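Local structure of uncharacterized protein (Wolinella succinogenes, 3JYG) at residues F13-R18 with H40-K45; D78-I83 with S131-R136. The protein is of unknown function but belongs to the 6-pyruvoyl tetrahydropterin synthase family and holds a zinc ion in a three-histidine site. All coordinates share one frame; numbering follows the deposited sequence.

Interaction 1. Residues F13-R18 with H40-K45. With ZN (zinc ion), chain G.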
loop_
_atom_site.group_PDB
_atom_site.type_symbol
_atom_site.label_atom_id
_atom_site.label_comp_id
_atom_site.label_asym_id
_atom_site.label_seq_id
_atom_site.Cartn_x
_atom_site.Cartn_y
_atom_site.Cartn_z
ATOM N N PHE A 13 -5.041 4.654 -15.974
ATOM C CA PHE A 13 -5.508 4.568 -17.367
ATOM C C PHE A 13 -6.378 3.338 -17.542
ATOM O O PHE A 13 -6.357 2.428 -16.719
ATOM C CB PHE A 13 -4.372 4.568 -18.430
ATOM C CG PHE A 13 -3.473 3.312 -18.427
ATOM C CD1 PHE A 13 -2.507 3.133 -17.432
ATOM C CD2 PHE A 13 -3.582 2.335 -19.433
ATOM C CE1 PHE A 13 -1.667 2.032 -17.417
ATOM C CE2 PHE A 13 -2.749 1.193 -19.417
ATOM C CZ PHE A 13 -1.771 1.056 -18.420
ATOM N N CYS A 14 -7.157 3.335 -18.612
ATOM C CA CYS A 14 -8.016 2.202 -18.977
ATOM C C CYS A 14 -7.513 1.637 -20.294
ATOM O O CYS A 14 -7.076 2.400 -21.152
ATOM C CB CYS A 14 -9.491 2.641 -19.103
ATOM S SG CYS A 14 -10.083 3.621 -17.726
ATOM N N TYR A 15 -7.588 0.318 -20.464
ATOM C CA TYR A 15 -7.093 -0.287 -21.696
ATOM C C TYR A 15 -7.829 -1.597 -21.921
ATOM O O TYR A 15 -8.394 -2.129 -20.984
ATOM C CB TYR A 15 -5.566 -0.532 -21.626
ATOM C CG TYR A 15 -5.149 -1.473 -20.486
ATOM C CD1 TYR A 15 -5.199 -1.051 -19.141
ATOM C CD2 TYR A 15 -4.701 -2.785 -20.756
ATOM C CE1 TYR A 15 -4.832 -1.894 -18.099
ATOM C CE2 TYR A 15 -4.317 -3.640 -19.707
ATOM C CZ TYR A 15 -4.398 -3.195 -18.381
ATOM O OH TYR A 15 -3.995 -4.016 -17.322
ATOM N N GLY A 16 -7.784 -2.111 -23.149
ATOM C CA GLY A 16 -8.188 -3.510 -23.406
ATOM C C GLY A 16 -6.937 -4.358 -23.641
ATOM O O GLY A 16 -5.875 -3.824 -23.999
ATOM N N HIS A 17 -7.037 -5.667 -23.408
ATOM C CA HIS A 17 -5.960 -6.544 -23.773
ATOM C C HIS A 17 -6.471 -7.965 -23.749
ATOM O O HIS A 17 -7.658 -8.216 -23.445
ATOM C CB HIS A 17 -4.706 -6.342 -22.859
ATOM C CG HIS A 17 -4.744 -7.073 -21.537
ATOM N ND1 HIS A 17 -3.598 -7.500 -20.899
ATOM C CD2 HIS A 17 -5.774 -7.428 -20.730
ATOM C CE1 HIS A 17 -3.918 -8.092 -19.761
ATOM N NE2 HIS A 17 -5.235 -8.064 -19.640
ATOM N N ARG A 18 -5.566 -8.876 -24.091
ATOM C CA ARG A 18 -5.729 -10.265 -23.730
ATOM C C ARG A 18 -4.331 -10.864 -23.494
ATOM O O ARG A 18 -3.345 -10.403 -24.068
ATOM C CB ARG A 18 -6.516 -11.027 -24.815
ATOM C CG ARG A 18 -5.697 -11.548 -25.966
ATOM C CD ARG A 18 -6.554 -12.376 -26.939
ATOM N NE ARG A 18 -5.714 -13.163 -27.850
ATOM C CZ ARG A 18 -5.781 -14.493 -27.986
ATOM N NH1 ARG A 18 -6.636 -15.237 -27.257
ATOM N NH2 ARG A 18 -4.989 -15.086 -28.873
ATOM N N HIS A 40 -10.580 -8.555 -23.291
ATOM C CA HIS A 40 -11.207 -7.863 -22.146
ATOM C C HIS A 40 -10.471 -6.551 -21.875
ATOM O O HIS A 40 -9.827 -5.998 -22.772
ATOM C CB HIS A 40 -11.277 -8.790 -20.900
ATOM C CG HIS A 40 -9.942 -9.236 -20.394
ATOM N ND1 HIS A 40 -9.222 -10.250 -20.983
ATOM C CD2 HIS A 40 -9.194 -8.808 -19.338
ATOM C CE1 HIS A 40 -8.082 -10.420 -20.330
ATOM N NE2 HIS A 40 -8.053 -9.572 -19.310
ATOM N N GLY A 41 -10.580 -6.047 -20.659
ATOM C CA GLY A 41 -9.952 -4.782 -20.308
ATOM C C GLY A 41 -9.874 -4.621 -18.809
ATOM O O GLY A 41 -10.339 -5.504 -18.055
ATOM N N HIS A 42 -9.325 -3.469 -18.408
ATOM C CA HIS A 42 -8.974 -3.153 -17.029
ATOM C C HIS A 42 -8.861 -1.677 -16.802
ATOM O O HIS A 42 -8.589 -0.932 -17.728
ATOM C CB HIS A 42 -7.594 -3.709 -16.730
ATOM C CG HIS A 42 -7.568 -5.182 -16.702
ATOM N ND1 HIS A 42 -8.319 -5.917 -15.806
ATOM C CD2 HIS A 42 -6.920 -6.071 -17.485
ATOM C CE1 HIS A 42 -8.120 -7.197 -16.035
ATOM N NE2 HIS A 42 -7.259 -7.312 -17.029
ATOM N N GLN A 43 -9.078 -1.263 -15.556
ATOM C CA GLN A 43 -8.564 -0.002 -15.044
ATOM C C GLN A 43 -7.169 -0.307 -14.467
ATOM O O GLN A 43 -7.043 -1.084 -13.538
ATOM C CB GLN A 43 -9.511 0.512 -13.938
ATOM C CG GLN A 43 -9.100 1.782 -13.229
ATOM C CD GLN A 43 -9.026 2.979 -14.147
ATOM O OE1 GLN A 43 -9.655 3.010 -15.213
ATOM N NE2 GLN A 43 -8.257 3.979 -13.739
ATOM N N GLY A 44 -6.137 0.277 -15.058
ATOM C CA GLY A 44 -4.763 0.032 -14.661
ATOM C C GLY A 44 -4.272 1.152 -13.767
ATOM O O GLY A 44 -4.670 2.312 -13.935
ATOM N N LYS A 45 -3.428 0.820 -12.806
ATOM C CA LYS A 45 -2.744 1.889 -12.078
ATOM C C LYS A 45 -1.244 1.630 -12.021
ATOM O O LYS A 45 -0.831 0.564 -11.590
ATOM C CB LYS A 45 -3.341 2.033 -10.681
ATOM C CG LYS A 45 -2.687 3.122 -9.813
ATOM C CD LYS A 45 -3.231 3.017 -8.346
ATOM C CE LYS A 45 -4.701 3.330 -8.258
ATOM N NZ LYS A 45 -4.843 4.835 -8.403
HETATM ZN ZN ZN G . -6.443 -9.143 -17.939
HETATM O O HOH W 1 -4.292 -9.075 -16.678
HETATM O O HOH W 2 -7.306 -10.437 -16.136
#
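A three-histidine zinc site on an antiparallel strand pair defines this contact: His-17 faces His-40 directly, with His-42 two residues further along strand 40-45. Their NE2 atoms all bind the zinc ion, at 2.2 Å for His-40 NE2 and for His-42 NE2 and slightly longer for His-17 NE2; two waters complete the five ligands. Six backbone bonds fix the pairing, among them His-40 N to His-17 O (2.9 Å). The imidazoles leave the sheet on the same face as Tyr-15. The His-17 and His-40 side chains run side by side, CG lying between the backbone N and the carbonyl carbon in both (chi1 83° and 62°), and the His-17 ring turns its edge toward the face of His-40 in an offset edge-to-face pair. Tyr-15 crosses His-42 obliquely, its CE1 3.6 Å from His-42 CB, while its CE2 lies over one face of the His-17 ring. His-40 ND1 is hydrogen-bonded to His-38 O, which helps fix that ring's rotation, and His-17 ND1 bonds weakly to Pro-139 O. The 3.2 Å between His-17 NE2 and His-40 NE2 is no hydrogen bond, for both nitrogens are zinc ligands; cross-strand pairing and a shared face bring all three NE2 atoms to one metal.

Interaction 2. Residues D78-I83 with S131-R136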
loop_
_atom_site.group_PDB
_atom_site.type_symbol
_atom_site.label_atom_id
_atom_site.label_comp_id
_atom_site.label_asym_id
_atom_site.label_seq_id
_atom_site.Cartn_x
_atom_site.Cartn_y
_atom_site.Cartn_z
ATOM N N ASP A 78 -3.733 5.290 -22.626
ATOM C CA ASP A 78 -5.117 5.400 -22.131
ATOM C C ASP A 78 -6.112 5.234 -23.271
ATOM O O ASP A 78 -5.920 5.815 -24.330
ATOM C CB ASP A 78 -5.365 6.723 -21.428
ATOM C CG ASP A 78 -6.766 6.796 -20.821
ATOM O OD1 ASP A 78 -7.152 5.911 -20.002
ATOM O OD2 ASP A 78 -7.518 7.721 -21.231
ATOM N N HIS A 79 -7.168 4.448 -23.034
ATOM C CA HIS A 79 -8.195 4.208 -24.048
ATOM C C HIS A 79 -7.658 3.492 -25.271
ATOM O O HIS A 79 -8.039 3.804 -26.405
ATOM C CB HIS A 79 -8.931 5.525 -24.404
ATOM C CG HIS A 79 -9.973 5.895 -23.386
ATOM N ND1 HIS A 79 -9.657 6.312 -22.108
ATOM C CD2 HIS A 79 -11.326 5.822 -23.433
ATOM C CE1 HIS A 79 -10.771 6.486 -21.416
ATOM N NE2 HIS A 79 -11.799 6.209 -22.201
ATOM N N ARG A 80 -6.752 2.547 -25.053
ATOM C CA ARG A 80 -6.177 1.793 -26.181
ATOM C C ARG A 80 -6.319 0.291 -25.946
ATOM O O ARG A 80 -6.609 -0.140 -24.831
ATOM C CB ARG A 80 -4.694 2.097 -26.326
ATOM C CG ARG A 80 -4.329 3.559 -26.410
ATOM C CD ARG A 80 -4.698 4.185 -27.743
ATOM N NE ARG A 80 -4.296 5.603 -27.668
ATOM C CZ ARG A 80 -4.460 6.491 -28.632
ATOM N NH1 ARG A 80 -4.948 6.123 -29.810
ATOM N NH2 ARG A 80 -4.056 7.749 -28.430
ATOM N N PHE A 81 -6.108 -0.503 -26.988
ATOM C CA PHE A 81 -6.003 -1.942 -26.820
ATOM C C PHE A 81 -4.504 -2.380 -26.988
ATOM O O PHE A 81 -3.889 -2.184 -28.062
ATOM C CB PHE A 81 -6.902 -2.650 -27.827
ATOM C CG PHE A 81 -6.956 -4.171 -27.648
ATOM C CD1 PHE A 81 -5.885 -4.971 -28.069
ATOM C CD2 PHE A 81 -8.103 -4.775 -27.143
ATOM C CE1 PHE A 81 -5.901 -6.380 -27.921
ATOM C CE2 PHE A 81 -8.172 -6.184 -26.998
ATOM C CZ PHE A 81 -7.033 -6.995 -27.391
ATOM N N ILE A 82 -3.952 -2.995 -25.958
ATOM C CA ILE A 82 -2.511 -3.365 -25.982
ATOM C C ILE A 82 -2.381 -4.807 -26.473
ATOM O O ILE A 82 -2.983 -5.731 -25.937
ATOM C CB ILE A 82 -1.814 -3.256 -24.589
ATOM C CG1 ILE A 82 -2.054 -1.866 -23.949
ATOM C CG2 ILE A 82 -0.297 -3.595 -24.714
ATOM C CD1 ILE A 82 -1.478 -1.733 -22.506
ATOM N N ILE A 83 -1.615 -4.991 -27.538
ATOM C CA ILE A 83 -1.537 -6.313 -28.159
ATOM C C ILE A 83 -0.077 -6.725 -28.391
ATOM O O ILE A 83 0.746 -5.934 -28.853
ATOM C CB ILE A 83 -2.342 -6.371 -29.441
ATOM C CG1 ILE A 83 -2.508 -7.826 -29.925
ATOM C CG2 ILE A 83 -1.680 -5.446 -30.508
ATOM C CD1 ILE A 83 -3.479 -8.012 -31.176
ATOM N N SER A 131 -6.789 2.398 -32.250
ATOM C CA SER A 131 -6.824 1.765 -30.900
ATOM C C SER A 131 -5.538 1.055 -30.481
ATOM O O SER A 131 -5.214 0.997 -29.318
ATOM C CB SER A 131 -7.928 0.735 -30.804
ATOM O OG SER A 131 -9.123 1.198 -31.360
ATOM N N PHE A 132 -4.792 0.488 -31.421
ATOM C CA PHE A 132 -3.775 -0.500 -31.024
ATOM C C PHE A 132 -2.434 0.065 -30.607
ATOM O O PHE A 132 -1.903 0.968 -31.270
ATOM C CB PHE A 132 -3.543 -1.498 -32.154
ATOM C CG PHE A 132 -4.682 -2.419 -32.365
ATOM C CD1 PHE A 132 -4.991 -3.402 -31.414
ATOM C CD2 PHE A 132 -5.493 -2.304 -33.524
ATOM C CE1 PHE A 132 -6.066 -4.251 -31.608
ATOM C CE2 PHE A 132 -6.562 -3.180 -33.708
ATOM C CZ PHE A 132 -6.834 -4.142 -32.783
ATOM N N VAL A 133 -1.914 -0.468 -29.486
ATOM C CA VAL A 133 -0.559 -0.185 -29.059
ATOM C C VAL A 133 0.123 -1.533 -29.146
ATOM O O VAL A 133 -0.284 -2.476 -28.464
ATOM C CB VAL A 133 -0.527 0.319 -27.605
ATOM C CG1 VAL A 133 0.888 0.298 -27.052
ATOM C CG2 VAL A 133 -1.079 1.776 -27.552
ATOM N N VAL A 134 1.119 -1.629 -30.026
ATOM C CA VAL A 134 1.723 -2.923 -30.280
ATOM C C VAL A 134 3.011 -3.041 -29.487
ATOM O O VAL A 134 3.840 -2.132 -29.534
ATOM C CB VAL A 134 1.948 -3.182 -31.796
ATOM C CG1 VAL A 134 2.568 -4.590 -32.027
ATOM C CG2 VAL A 134 0.616 -3.032 -32.573
ATOM N N VAL A 135 3.177 -4.152 -28.757
ATOM C CA VAL A 135 4.350 -4.294 -27.864
ATOM C C VAL A 135 5.017 -5.653 -28.080
ATOM O O VAL A 135 4.379 -6.569 -28.549
ATOM C CB VAL A 135 3.993 -4.117 -26.327
ATOM C CG1 VAL A 135 3.645 -2.600 -25.955
ATOM C CG2 VAL A 135 2.919 -5.155 -25.850
ATOM N N ARG A 136 6.267 -5.803 -27.664
ATOM C CA ARG A 136 6.981 -7.076 -27.883
ATOM C C ARG A 136 6.987 -7.971 -26.652
ATOM O O ARG A 136 8.074 -8.364 -26.202
ATOM C CB ARG A 136 8.454 -6.787 -28.281
ATOM C CG ARG A 136 8.647 -6.054 -29.624
ATOM C CD ARG A 136 10.197 -5.790 -29.894
ATOM N NE ARG A 136 10.909 -7.054 -29.963
ATOM C CZ ARG A 136 12.204 -7.278 -29.672
ATOM N NH1 ARG A 136 13.023 -6.316 -29.253
ATOM N NH2 ARG A 136 12.645 -8.518 -29.789
#
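Phe-81, Ile-82 and Ile-83 pair with Phe-132, Val-133 and Val-134 as neighbouring parallel strands of the central mixed sheet, the short axes running 22° apart. Four backbone hydrogen bonds alternate in direction. Phe-81 N donates to Ser-131 O at 2.9 Å; Val-133 N returns a bond to Phe-81 O, Ile-83 N gives one to Val-133 O, and Val-135 N closes the series on Ile-83 O, each of these three spanning 3.0 Å. Between them the CA of Phe-132, Ile-82 and Val-134 make weaker CA-H...O contacts with the facing carbonyls.

The apolar contacts divide between the two faces. On one, Phe-81 and Phe-132 lie side by side: Phe-81 CD1 comes 3.6 Å from Phe-132 CE1 and sits at the edge of the Phe-132 ring, with the ring planes 75° apart. Ile-83 CG2 follows, touching Phe-132 CD1 and, at 3.9 Å, Val-134 CG2. On the other face Ile-82 CG2 meets Val-135 CG2 at 3.8 Å.

Polar side-chain chemistry gathers around Arg-80. Its chain bends at chi2 (-73°), keeping CD close to Ser-131 O, and its CB lies 3.8 Å from Val-133 CG2, the two side chains crossing at about a right angle. Beyond, NH1 bonds Glu-130 O and NH2 bonds Glu-75 O, near the C-terminal ends of helices 123-131 and 67-77. The guanidinium thus joins two helix ends beside the sheet, where its positive charge would be expected to suit the carbonyl-rich termini, though Arg-112 of strand 110-113 brings a like charge near NH1 and would partly offset this; aliphatic and aromatic side chains make the rest of the contact.

Overall arrangement
Interactions 1 and 2 belong to one mixed sheet and meet where strand 3-17 neighbours strand 80-84, their centres 10 Å apart. Gly-16 N lies 2.8 Å from Arg-80 O, and Cys-14 O stands equally close to His-79 N, both probable hydrogen bonds, so segment 13-18 is flanked by 40-45 and by 78-83. Interaction 1 is antiparallel, only partly buried, and gives three of its side chains to a metal. Interaction 2 is parallel and buried, its side chains packing mainly through aliphatic and phenyl groups, with polar groups reserved for its end. They share a boundary: Ile-82 packs on Tyr-15, and the Phe-81 side chain lies about 10 Å from the zinc ion.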